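Local structure of L-Ala-D/L-Glu Epimerase (Escherichia coli, 1JPD) at residues H3-V7 with L72-T77; A30-V34 with G46-P50; L76-Q82 with L94-W99; A87-N92 with L251-L257; T282-S287 with D310-L315. The protein belongs to the mandelate racemase/muconate lactonizing enzyme family of the enolase superfamily, pairing an N-terminal domain with a TIM-barrel-like C-terminal domain. One frame throughout, in Å; residues are numbered along the deposited sequence.

Contact 1 (H3-V7 with L72-T77). Residue 3 of segment 3-7 comes from a tag, linker or insertion.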
# COMPACT_ATOMS: atom_id res chain seq x y z
N HIS A 3 -19.07 -14.86 22.27
CA HIS A 3 -17.90 -15.08 21.41
C HIS A 3 -16.59 -15.01 22.20
O HIS A 3 -16.02 -13.94 22.36
CB HIS A 3 -17.86 -14.03 20.29
CG HIS A 3 -19.08 -14.00 19.43
ND1 HIS A 3 -19.40 -15.01 18.54
CD2 HIS A 3 -20.06 -13.07 19.31
CE1 HIS A 3 -20.52 -14.70 17.91
NE2 HIS A 3 -20.94 -13.53 18.36
N MET A 4 -16.12 -16.15 22.70
CA MET A 4 -14.86 -16.19 23.45
C MET A 4 -13.72 -16.57 22.49
O MET A 4 -13.88 -17.45 21.65
CB MET A 4 -14.95 -17.21 24.59
CG MET A 4 -15.89 -16.80 25.72
SD MET A 4 -15.39 -15.26 26.54
CE MET A 4 -14.07 -15.86 27.64
N ARG A 5 -12.57 -15.90 22.61
CA ARG A 5 -11.45 -16.16 21.71
C ARG A 5 -10.08 -16.28 22.38
O ARG A 5 -9.87 -15.82 23.50
CB ARG A 5 -11.35 -15.04 20.67
CG ARG A 5 -12.64 -14.71 19.93
CD ARG A 5 -12.54 -13.32 19.33
NE ARG A 5 -13.70 -12.93 18.54
CZ ARG A 5 -14.04 -11.66 18.30
NH1 ARG A 5 -13.31 -10.68 18.81
NH2 ARG A 5 -15.11 -11.38 17.56
N THR A 6 -9.14 -16.89 21.66
CA THR A 6 -7.76 -17.05 22.13
C THR A 6 -6.88 -16.23 21.18
O THR A 6 -7.11 -16.23 19.96
CB THR A 6 -7.32 -18.54 22.12
OG1 THR A 6 -7.41 -19.06 20.79
CG2 THR A 6 -8.21 -19.36 23.04
N VAL A 7 -5.89 -15.54 21.72
CA VAL A 7 -5.02 -14.70 20.89
C VAL A 7 -3.56 -15.12 20.94
O VAL A 7 -3.01 -15.39 22.00
CB VAL A 7 -5.10 -13.22 21.33
CG1 VAL A 7 -4.18 -12.36 20.48
CG2 VAL A 7 -6.53 -12.72 21.22
N LEU A 72 -10.05 -8.55 23.46
CA LEU A 72 -10.17 -9.37 22.25
C LEU A 72 -10.78 -10.73 22.58
O LEU A 72 -11.45 -11.33 21.74
CB LEU A 72 -8.80 -9.58 21.61
CG LEU A 72 -8.23 -8.53 20.65
CD1 LEU A 72 -6.74 -8.76 20.49
CD2 LEU A 72 -8.96 -8.61 19.31
N GLU A 73 -10.54 -11.20 23.80
CA GLU A 73 -11.04 -12.50 24.27
C GLU A 73 -12.53 -12.48 24.64
O GLU A 73 -13.21 -13.50 24.50
CB GLU A 73 -10.21 -12.97 25.47
CG GLU A 73 -8.72 -13.09 25.18
CD GLU A 73 -7.88 -13.37 26.41
OE1 GLU A 73 -8.02 -12.63 27.41
OE2 GLU A 73 -7.08 -14.33 26.38
N LYS A 74 -13.03 -11.34 25.10
CA LYS A 74 -14.44 -11.24 25.47
C LYS A 74 -15.31 -11.07 24.22
O LYS A 74 -16.54 -11.04 24.32
CB LYS A 74 -14.69 -10.05 26.41
CG LYS A 74 -13.76 -9.94 27.61
CD LYS A 74 -13.87 -11.13 28.56
CE LYS A 74 -13.23 -10.79 29.90
NZ LYS A 74 -11.86 -10.23 29.77
N GLY A 75 -14.67 -10.93 23.06
CA GLY A 75 -15.41 -10.80 21.81
C GLY A 75 -15.38 -9.45 21.09
O GLY A 75 -16.34 -9.11 20.38
N LEU A 76 -14.29 -8.70 21.25
CA LEU A 76 -14.14 -7.39 20.62
C LEU A 76 -14.43 -7.44 19.12
O LEU A 76 -13.69 -8.07 18.37
CB LEU A 76 -12.73 -6.87 20.83
CG LEU A 76 -12.46 -5.45 20.32
CD1 LEU A 76 -13.26 -4.46 21.15
CD2 LEU A 76 -10.97 -5.14 20.40
N THR A 77 -15.48 -6.76 18.69
CA THR A 77 -15.81 -6.75 17.26
C THR A 77 -14.94 -5.72 16.55
O THR A 77 -14.20 -4.97 17.18
CB THR A 77 -17.28 -6.37 17.02
OG1 THR A 77 -17.56 -5.11 17.62
CG2 THR A 77 -18.21 -7.43 17.58
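R5 grips two carbonyl groups of 72-77 with two different parts of itself, a small example of how one arginine can fasten a loop to a chain end. Its backbone N donates to E73 O (3.1 Å), while M4 CA makes a C-H...O contact with the same oxygen. The arginine side chain leaves with CG anti to the carbonyl carbon (chi1 -51°) and stays extended from CG to NE, a course that takes CD past L72 O (3.3 Å) and carries the guanidinium beyond the helix end. There NH1 donates to L76 O at 2.7 Å, almost straight at 170°. The oxygen lies in the guanidinium plane, yet the nitrogen stands well above the carbonyl plane and is not on a lone pair. With positive phi, G75 turns the chain out of the helix, its CA over one guanidinium face, toward the rim. M4 bends at chi2 and chi3, folding SD back to 3.5 Å from E73 O. Further on, the side chains of V7 and L72 cross at about a right angle, CG2 of the valine 3.9 Å from CB of the leucine. E39 of strand 29-39 forms a salt bridge with R5 NE and a hydrogen bond with ND1 of H3, a residue from the tag. The contact thus ties the start of strand 6-15 to the end of helix 69-73, with R5 packing on L98 and L101, and L72 on L94, of helix 89-104.

Contact 2 (A30-V34 with G46-P50)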
# COMPACT_ATOMS: atom_id res chain seq x y z
N ALA A 30 12.11 -8.02 5.93
CA ALA A 30 10.81 -7.39 6.12
C ALA A 30 10.25 -7.87 7.44
O ALA A 30 9.89 -9.02 7.58
CB ALA A 30 9.86 -7.77 4.98
N ARG A 31 10.18 -6.98 8.42
CA ARG A 31 9.68 -7.37 9.72
C ARG A 31 8.18 -7.21 9.86
O ARG A 31 7.65 -6.11 9.74
CB ARG A 31 10.40 -6.56 10.80
CG ARG A 31 11.87 -6.93 10.87
CD ARG A 31 12.58 -6.32 12.06
NE ARG A 31 13.77 -7.10 12.37
CZ ARG A 31 13.80 -8.13 13.21
NH1 ARG A 31 12.70 -8.49 13.85
NH2 ARG A 31 14.93 -8.80 13.40
N VAL A 32 7.50 -8.32 10.13
CA VAL A 32 6.05 -8.31 10.28
C VAL A 32 5.58 -8.90 11.60
O VAL A 32 6.26 -9.73 12.20
CB VAL A 32 5.35 -9.09 9.14
CG1 VAL A 32 5.82 -8.58 7.79
CG2 VAL A 32 5.62 -10.58 9.29
N VAL A 33 4.42 -8.47 12.05
CA VAL A 33 3.84 -8.99 13.28
C VAL A 33 2.55 -9.71 12.91
O VAL A 33 1.69 -9.16 12.22
CB VAL A 33 3.53 -7.85 14.28
CG1 VAL A 33 2.76 -8.41 15.45
CG2 VAL A 33 4.83 -7.22 14.77
N VAL A 34 2.42 -10.95 13.37
CA VAL A 34 1.24 -11.73 13.06
C VAL A 34 0.34 -11.92 14.28
O VAL A 34 0.82 -12.07 15.40
CB VAL A 34 1.61 -13.14 12.54
CG1 VAL A 34 0.36 -13.87 12.09
CG2 VAL A 34 2.62 -13.04 11.41
N GLY A 46 -4.22 -12.22 10.98
CA GLY A 46 -3.99 -10.88 10.46
C GLY A 46 -2.53 -10.51 10.57
O GLY A 46 -1.90 -10.70 11.61
N GLU A 47 -1.97 -9.98 9.48
CA GLU A 47 -0.58 -9.58 9.48
C GLU A 47 -0.45 -8.06 9.34
O GLU A 47 -1.36 -7.39 8.87
CB GLU A 47 0.16 -10.26 8.33
CG GLU A 47 1.61 -9.84 8.17
CD GLU A 47 2.29 -10.51 6.99
OE1 GLU A 47 2.26 -11.76 6.94
OE2 GLU A 47 2.85 -9.80 6.13
N CYS A 48 0.69 -7.53 9.77
CA CYS A 48 0.97 -6.11 9.66
C CYS A 48 2.47 -5.86 9.61
O CYS A 48 3.28 -6.74 9.95
CB CYS A 48 0.34 -5.33 10.82
SG CYS A 48 1.24 -5.41 12.37
N THR A 49 2.84 -4.67 9.15
CA THR A 49 4.24 -4.30 9.04
C THR A 49 4.48 -2.97 9.74
O THR A 49 4.14 -1.92 9.20
CB THR A 49 4.66 -4.16 7.57
OG1 THR A 49 4.54 -5.43 6.92
CG2 THR A 49 6.11 -3.68 7.46
N PRO A 50 5.05 -3.00 10.95
CA PRO A 50 5.32 -1.75 11.68
C PRO A 50 6.02 -0.75 10.75
O PRO A 50 7.04 -1.07 10.12
CB PRO A 50 6.20 -2.21 12.84
CG PRO A 50 5.66 -3.58 13.12
CD PRO A 50 5.52 -4.16 11.73
O HOH W 1 8.83 -3.64 10.09
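V32 and E47 meet on one face of an antiparallel hairpin, where a carboxylate crosses a branched apolar side chain. E47 is fully drawn out: CG lies anti to the backbone N (chi1 176°) and the chain continues extended. CB sends it off the strand; CG then passes V32 CB at 3.9 Å, CD lies against V32 CB and CG2, and OE2 comes to 3.6 Å from V32 CG1. The other oxygen, OE1, finds its partners beyond the hairpin, accepting from T282 and forming a salt bridge with R284. T49 touches the same valine branch, OG1 standing 3.5 Å from V32 CG1 while it bonds L280 O.

The backbones are joined by the hydrogen-bonded pair V33 and C48, through V33 N to C48 O (3.0 Å) and C48 N to V33 O (3.1 Å). On this pair's own face, V33 CB rests on C48 SG at 3.9 Å, and the V33 and P50 side chains cross at about a right angle, CG2 toward CG. Past C48 the direct pairing stops, and a water takes its place, donating to R31 O (2.8 Å) and to P50 O (3.1 Å).

The chemistry is divided between the two faces. V33, C48 and P50 give an apolar one, against helices 58-66 and 89-104. On the other, the glutamate lies along V32, and its OE1 is met by T282 and R284, so that a buried carboxylate has hydrogen-bonding and positive partners from the barrel domain.

Contact 3 (L76-Q82 with L94-W99)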
# COMPACT_ATOMS: atom_id res chain seq x y z
N LEU A 76 -14.29 -8.70 21.25
CA LEU A 76 -14.14 -7.39 20.62
C LEU A 76 -14.43 -7.44 19.12
O LEU A 76 -13.69 -8.07 18.37
CB LEU A 76 -12.73 -6.87 20.83
CG LEU A 76 -12.46 -5.45 20.32
CD1 LEU A 76 -13.26 -4.46 21.15
CD2 LEU A 76 -10.97 -5.14 20.40
N THR A 77 -15.48 -6.76 18.69
CA THR A 77 -15.81 -6.75 17.26
C THR A 77 -14.94 -5.72 16.55
O THR A 77 -14.20 -4.97 17.18
CB THR A 77 -17.28 -6.37 17.02
OG1 THR A 77 -17.56 -5.11 17.62
CG2 THR A 77 -18.21 -7.43 17.58
N ARG A 78 -15.03 -5.71 15.22
CA ARG A 78 -14.27 -4.78 14.41
C ARG A 78 -14.75 -3.36 14.65
O ARG A 78 -13.95 -2.42 14.69
CB ARG A 78 -14.43 -5.13 12.93
CG ARG A 78 -13.56 -6.29 12.47
CD ARG A 78 -14.24 -7.06 11.36
NE ARG A 78 -15.37 -7.83 11.88
CZ ARG A 78 -16.32 -8.37 11.13
NH1 ARG A 78 -16.29 -8.22 9.81
NH2 ARG A 78 -17.30 -9.05 11.70
N GLU A 79 -16.06 -3.19 14.82
CA GLU A 79 -16.60 -1.85 15.05
C GLU A 79 -16.07 -1.28 16.36
O GLU A 79 -15.79 -0.08 16.45
CB GLU A 79 -18.12 -1.87 15.07
CG GLU A 79 -18.73 -0.48 15.05
CD GLU A 79 -20.19 -0.47 15.44
OE1 GLU A 79 -21.03 -0.94 14.64
OE2 GLU A 79 -20.50 0.01 16.56
N GLU A 80 -15.94 -2.13 17.38
CA GLU A 80 -15.45 -1.69 18.69
C GLU A 80 -13.94 -1.41 18.66
O GLU A 80 -13.45 -0.55 19.38
CB GLU A 80 -15.75 -2.75 19.77
CG GLU A 80 -17.22 -3.16 19.89
CD GLU A 80 -17.47 -4.14 21.03
OE1 GLU A 80 -17.52 -3.70 22.20
OE2 GLU A 80 -17.62 -5.35 20.76
N LEU A 81 -13.21 -2.15 17.83
CA LEU A 81 -11.76 -1.99 17.73
C LEU A 81 -11.31 -0.63 17.21
O LEU A 81 -10.24 -0.15 17.58
CB LEU A 81 -11.17 -3.08 16.83
CG LEU A 81 -9.67 -3.00 16.56
CD1 LEU A 81 -8.90 -3.14 17.86
CD2 LEU A 81 -9.28 -4.08 15.57
N GLN A 82 -12.13 -0.01 16.35
CA GLN A 82 -11.81 1.29 15.77
C GLN A 82 -11.70 2.40 16.81
O GLN A 82 -10.99 3.39 16.61
CB GLN A 82 -12.88 1.67 14.74
CG GLN A 82 -13.07 0.67 13.61
CD GLN A 82 -11.78 0.31 12.91
OE1 GLN A 82 -11.02 1.18 12.48
NE2 GLN A 82 -11.52 -0.98 12.77
N LEU A 94 -4.96 -6.59 13.96
CA LEU A 94 -6.19 -7.02 14.62
C LEU A 94 -7.42 -6.92 13.73
O LEU A 94 -8.22 -7.86 13.65
CB LEU A 94 -6.41 -6.21 15.90
CG LEU A 94 -5.32 -6.45 16.94
CD1 LEU A 94 -5.56 -5.57 18.15
CD2 LEU A 94 -5.29 -7.92 17.31
N ASP A 95 -7.57 -5.78 13.07
CA ASP A 95 -8.72 -5.57 12.19
C ASP A 95 -8.73 -6.65 11.11
O ASP A 95 -9.77 -7.24 10.82
CB ASP A 95 -8.66 -4.17 11.58
CG ASP A 95 -9.87 -3.85 10.72
OD1 ASP A 95 -9.83 -4.09 9.50
OD2 ASP A 95 -10.88 -3.37 11.27
N CYS A 96 -7.57 -6.92 10.52
CA CYS A 96 -7.50 -7.94 9.48
C CYS A 96 -7.75 -9.32 10.07
O CYS A 96 -8.42 -10.14 9.45
CB CYS A 96 -6.15 -7.89 8.77
SG CYS A 96 -5.95 -6.41 7.75
N ALA A 97 -7.21 -9.58 11.25
CA ALA A 97 -7.42 -10.88 11.88
C ALA A 97 -8.92 -11.10 12.13
O ALA A 97 -9.42 -12.21 11.94
CB ALA A 97 -6.65 -10.97 13.18
N LEU A 98 -9.63 -10.05 12.54
CA LEU A 98 -11.06 -10.16 12.78
C LEU A 98 -11.84 -10.40 11.48
O LEU A 98 -12.82 -11.15 11.48
CB LEU A 98 -11.59 -8.89 13.46
CG LEU A 98 -11.13 -8.61 14.89
CD1 LEU A 98 -11.72 -7.29 15.37
CD2 LEU A 98 -11.56 -9.75 15.80
N TRP A 99 -11.43 -9.76 10.39
CA TRP A 99 -12.09 -9.95 9.10
C TRP A 99 -11.91 -11.38 8.62
O TRP A 99 -12.83 -11.99 8.08
CB TRP A 99 -11.51 -9.02 8.02
CG TRP A 99 -12.09 -7.64 7.98
CD1 TRP A 99 -11.52 -6.49 8.47
CD2 TRP A 99 -13.34 -7.25 7.41
NE1 TRP A 99 -12.35 -5.42 8.23
CE2 TRP A 99 -13.47 -5.85 7.58
CE3 TRP A 99 -14.37 -7.95 6.77
CZ2 TRP A 99 -14.59 -5.14 7.14
CZ3 TRP A 99 -15.48 -7.24 6.33
CH2 TRP A 99 -15.58 -5.85 6.52
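Two bends in R78, at chi2 and chi3 (-72°), turn its side chain over the face of W99, whose own CG lies anti to the carbonyl carbon. The arginine touches the indole twice. CD stands almost exactly over the five-membered ring, 3.9 Å from its centroid, in a CH-pi contact; CZ lies 4.9 Å from the centroid of the six-membered ring, a cation-pi pair. The guanidinium does not lie flat on the indole, for the two planes are 79° apart and NH1 dips to 3.6 Å from W99 CE3. R78 CG lies 3.4 Å from L98 CB, the two side chains passing in opposite directions.

L81 packs on the leucines of 94-99. Its CD2 lies against L94 CB (3.6 Å) and reaches L98 CD1 and the backbone at D95 N. Next to it Q82 NE2 approaches D95 OD2 to 2.9 Å, the amide and carboxylate being nearly perpendicular; D95 OD2 and W99 NE1 both bond T258. At the start of helix 78-84, T77 and E80 form a capping box: T77 N donates to E80 OE2 (3.3 Å), and E80 N returns a weak bond to T77 OG1.

Helical segments 78-82 and 94-99 run nearly antiparallel (173°), with axes 10.0 Å apart at closest approach. L94 and L98 also reach strand 29-39 beyond, whereas W99 is packed against helix 110-114.

Contact 4 (A87-N92 with L251-L257)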
# COMPACT_ATOMS: atom_id res chain seq x y z
N ALA A 87 -5.12 4.45 14.39
CA ALA A 87 -4.74 3.87 13.11
C ALA A 87 -3.24 3.60 13.14
O ALA A 87 -2.47 4.44 13.59
CB ALA A 87 -5.08 4.82 11.98
N GLY A 88 -2.84 2.42 12.67
CA GLY A 88 -1.43 2.06 12.66
C GLY A 88 -1.28 0.56 12.44
O GLY A 88 -2.28 -0.15 12.31
N ALA A 89 -0.05 0.06 12.41
CA ALA A 89 0.19 -1.37 12.18
C ALA A 89 -0.53 -2.29 13.16
O ALA A 89 -1.05 -3.34 12.77
CB ALA A 89 1.68 -1.67 12.20
N ALA A 90 -0.55 -1.92 14.44
CA ALA A 90 -1.20 -2.75 15.45
C ALA A 90 -2.67 -2.96 15.11
O ALA A 90 -3.12 -4.10 14.98
CB ALA A 90 -1.07 -2.11 16.84
N ARG A 91 -3.41 -1.87 14.95
CA ARG A 91 -4.82 -2.03 14.64
C ARG A 91 -5.01 -2.79 13.33
O ARG A 91 -5.98 -3.52 13.17
CB ARG A 91 -5.53 -0.68 14.56
CG ARG A 91 -7.05 -0.82 14.54
CD ARG A 91 -7.76 0.51 14.64
NE ARG A 91 -7.77 1.25 13.37
CZ ARG A 91 -8.29 2.46 13.22
NH1 ARG A 91 -8.84 3.08 14.25
NH2 ARG A 91 -8.26 3.05 12.03
N ASN A 92 -4.08 -2.63 12.39
CA ASN A 92 -4.18 -3.31 11.11
C ASN A 92 -4.17 -4.83 11.28
O ASN A 92 -5.00 -5.53 10.69
CB ASN A 92 -3.05 -2.88 10.18
CG ASN A 92 -3.19 -3.46 8.78
OD1 ASN A 92 -4.31 -3.60 8.26
ND2 ASN A 92 -2.07 -3.79 8.15
N LEU A 251 -3.13 -0.37 4.17
CA LEU A 251 -3.73 -0.85 5.41
C LEU A 251 -2.93 -0.54 6.67
O LEU A 251 -3.52 -0.30 7.72
CB LEU A 251 -4.01 -2.35 5.32
CG LEU A 251 -4.90 -2.79 4.15
CD1 LEU A 251 -5.38 -4.20 4.42
CD2 LEU A 251 -6.08 -1.84 4.00
N ASP A 252 -1.60 -0.56 6.59
CA ASP A 252 -0.78 -0.24 7.75
C ASP A 252 -0.96 1.22 8.18
O ASP A 252 -0.78 1.55 9.35
CB ASP A 252 0.71 -0.51 7.46
CG ASP A 252 1.03 -1.99 7.33
OD1 ASP A 252 0.75 -2.76 8.28
OD2 ASP A 252 1.58 -2.39 6.28
N LYS A 253 -1.29 2.09 7.23
CA LYS A 253 -1.49 3.51 7.55
C LYS A 253 -2.94 3.78 7.98
O LYS A 253 -3.18 4.60 8.86
CB LYS A 253 -1.13 4.40 6.36
CG LYS A 253 0.34 4.35 5.92
CD LYS A 253 0.62 5.32 4.77
CE LYS A 253 -0.20 4.96 3.52
NZ LYS A 253 -0.02 5.93 2.39
N THR A 254 -3.91 3.10 7.36
CA THR A 254 -5.32 3.30 7.71
C THR A 254 -5.65 2.52 8.97
O THR A 254 -6.67 2.75 9.61
CB THR A 254 -6.29 2.78 6.61
OG1 THR A 254 -6.08 1.37 6.44
CG2 THR A 254 -6.08 3.50 5.29
N GLY A 255 -4.78 1.57 9.31
CA GLY A 255 -5.00 0.77 10.49
C GLY A 255 -6.05 -0.31 10.29
O GLY A 255 -6.88 -0.54 11.18
N GLY A 256 -6.02 -0.98 9.14
CA GLY A 256 -6.99 -2.03 8.88
C GLY A 256 -7.88 -1.82 7.67
O GLY A 256 -8.02 -0.71 7.15
N LEU A 257 -8.49 -2.91 7.21
CA LEU A 257 -9.36 -2.88 6.05
C LEU A 257 -10.59 -2.02 6.31
O LEU A 257 -11.07 -1.33 5.41
CB LEU A 257 -9.78 -4.31 5.68
CG LEU A 257 -10.73 -4.57 4.50
CD1 LEU A 257 -10.17 -3.98 3.22
CD2 LEU A 257 -10.91 -6.07 4.35
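The contact is a seam between the two domains: the start of helix 89-104, where R91 and N92 stand, meets the one-turn helix 251-254 and the two glycines that follow it, just after barrel strand 246-249. R91 binds the end of that turn like a clamp. CG lies anti to the backbone N and the chain bends at chi3 (77°), so that NE donates to G255 O at 3.0 Å and NH2 to T254 O at 2.9 Å. Both oxygens lie near the guanidinium plane, and NH2 approaches T254 O in the carbonyl plane. The third nitrogen, NH1, makes a weak bond to L85 O.

N92 takes the other side. ND2 donates to D252 OD1 (3.0 Å), meeting it from well above the carboxylate plane, 67° out, with the amide and carboxylate nearly perpendicular. N92 OD1 lies 3.2 Å from G256 CA and near L251 CB.

Glycines bring the backbones near each other. G255, which leaves the helix with positive phi, makes a C-H...O contact from its CA to G88 O (3.4 Å). At the edge, A87 CB lies 3.5 Å from T254 O.

Carbonyls at a helix C-terminal end generally lack an N-H from the next turn, and R91 donates to T254 O and to G255 O just beyond. D252 OD1 accepts from both N92 and T49 N, which probably fixes how its carboxylate is turned. The seam is thus polar, directional and buried.

Contact 5 (T282-S287 with D310-L315)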
# COMPACT_ATOMS: atom_id res chain seq x y z
N THR A 282 4.01 -10.40 3.49
CA THR A 282 3.80 -11.73 2.91
C THR A 282 2.44 -11.66 2.21
O THR A 282 1.73 -10.65 2.34
CB THR A 282 3.72 -12.84 3.98
OG1 THR A 282 2.46 -12.76 4.66
CG2 THR A 282 4.85 -12.70 4.98
N SER A 283 2.08 -12.72 1.50
CA SER A 283 0.81 -12.73 0.78
C SER A 283 -0.37 -12.44 1.70
O SER A 283 -1.40 -11.92 1.25
CB SER A 283 0.60 -14.08 0.09
OG SER A 283 1.54 -14.25 -0.96
N ARG A 284 -0.23 -12.76 2.98
CA ARG A 284 -1.31 -12.53 3.94
C ARG A 284 -1.80 -11.09 3.93
O ARG A 284 -3.00 -10.84 3.99
CB ARG A 284 -0.85 -12.91 5.36
CG ARG A 284 -0.86 -14.42 5.63
CD ARG A 284 -0.41 -14.73 7.06
NE ARG A 284 0.90 -14.15 7.31
CZ ARG A 284 1.85 -14.71 8.05
NH1 ARG A 284 1.63 -15.89 8.62
NH2 ARG A 284 3.03 -14.12 8.18
N ALA A 285 -0.87 -10.14 3.83
CA ALA A 285 -1.24 -8.73 3.83
C ALA A 285 -1.87 -8.28 2.52
O ALA A 285 -2.75 -7.43 2.52
CB ALA A 285 -0.02 -7.87 4.15
N ILE A 286 -1.43 -8.85 1.40
CA ILE A 286 -1.99 -8.48 0.11
C ILE A 286 -3.44 -8.98 0.06
O ILE A 286 -4.35 -8.22 -0.27
CB ILE A 286 -1.18 -9.08 -1.06
CG1 ILE A 286 0.28 -8.66 -0.94
CG2 ILE A 286 -1.72 -8.56 -2.38
CD1 ILE A 286 0.49 -7.15 -0.88
N SER A 287 -3.64 -10.25 0.41
CA SER A 287 -4.97 -10.85 0.42
C SER A 287 -5.94 -9.97 1.19
O SER A 287 -7.07 -9.76 0.76
CB SER A 287 -4.95 -12.24 1.07
OG SER A 287 -4.13 -13.15 0.36
N ASP A 310 8.08 -16.71 0.63
CA ASP A 310 6.79 -16.19 1.06
C ASP A 310 6.09 -17.27 1.88
O ASP A 310 6.64 -18.35 2.10
CB ASP A 310 5.95 -15.84 -0.19
CG ASP A 310 4.71 -15.02 0.13
OD1 ASP A 310 4.40 -14.77 1.32
OD2 ASP A 310 4.02 -14.63 -0.83
N VAL A 311 4.89 -16.97 2.35
CA VAL A 311 4.14 -17.95 3.11
C VAL A 311 3.78 -19.08 2.17
O VAL A 311 4.06 -19.02 0.97
CB VAL A 311 2.86 -17.34 3.69
CG1 VAL A 311 3.21 -16.40 4.82
CG2 VAL A 311 2.09 -16.60 2.61
N GLU A 312 3.18 -20.13 2.71
CA GLU A 312 2.80 -21.28 1.92
C GLU A 312 1.37 -21.63 2.32
O GLU A 312 1.12 -21.96 3.47
CB GLU A 312 3.75 -22.44 2.27
CG GLU A 312 3.95 -23.47 1.18
CD GLU A 312 4.88 -24.59 1.64
OE1 GLU A 312 4.52 -25.31 2.60
OE2 GLU A 312 5.96 -24.75 1.03
N PRO A 313 0.41 -21.52 1.39
CA PRO A 313 0.54 -21.12 -0.02
C PRO A 313 0.66 -19.60 -0.17
O PRO A 313 0.27 -18.84 0.72
CB PRO A 313 -0.75 -21.64 -0.63
CG PRO A 313 -1.73 -21.33 0.46
CD PRO A 313 -1.00 -21.83 1.70
N ALA A 314 1.18 -19.18 -1.31
CA ALA A 314 1.36 -17.78 -1.59
C ALA A 314 0.56 -17.37 -2.81
O ALA A 314 0.08 -18.22 -3.56
CB ALA A 314 2.83 -17.49 -1.83
N LEU A 315 0.42 -16.06 -3.01
CA LEU A 315 -0.30 -15.54 -4.16
C LEU A 315 0.65 -15.65 -5.35
O LEU A 315 1.87 -15.52 -5.20
CB LEU A 315 -0.67 -14.07 -3.95
CG LEU A 315 -1.73 -13.76 -2.90
CD1 LEU A 315 -1.83 -12.26 -2.72
CD2 LEU A 315 -3.08 -14.34 -3.32
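D310 opens its segment by gripping S283 with both carboxylate oxygens. With CG anti to its backbone N (chi1 -168°), OD1 accepts from S283 N through the syn lone pair at 3.1 Å, and OD2 accepts a hydrogen bond from S283 OG on its syn side. OD1 also lies 3.4 Å from T282 CB.

V311 follows with both methyls in use. CG1 sits over the centre of the R284 guanidinium, 3.9 Å from CZ, and packs on T282 CB (3.7 Å); CG2 turns to S283 CB. The chain then swings outward through E312 and the cis peptide before P313. It returns at A314, whose CB brushes S283 OG (3.6 Å).

L315 ends the walk. Its N donates to S283 OG at 3.0 Å, nearly straight at 176°, while its side chain reaches along the helix: CD1 meets I286 CB (3.6 Å) and comes near S287 OG.

The hydroxyl of S283 is thereby used twice, donating to the aspartate and accepting from L315, which probably fixes its rotation. Beside the N-cap T282, the negative D310 probably lies where the helix dipole favours it. T282 itself accepts from R284 N (3.2 Å), and E47 holds both T282 OG1 and R284 NH2. The helix start is thus held by carboxylates from two parts of the chain.

How the contacts relate
The five contacts trace a path from the edge of the N-terminal domain into the barrel domain. Contacts 1 and 3 share L76 and T77, with centres 10 Å apart; contacts 3 and 4 both use helix 89-104 and interleave along the chain. Contact 2, nested inside the loop closed by contact 1, lies on strands 29-39 and 42-48 of the three-stranded sheet. It touches contact 4 through T49 and D252, and contact 5 through E47 with T282 and R284, at centre distances of 11 and 12 Å. The hairpin of contact 2 therefore stands between two footholds on the C-terminal domain, while the centres of contacts 1 and 5 are about 25 Å apart.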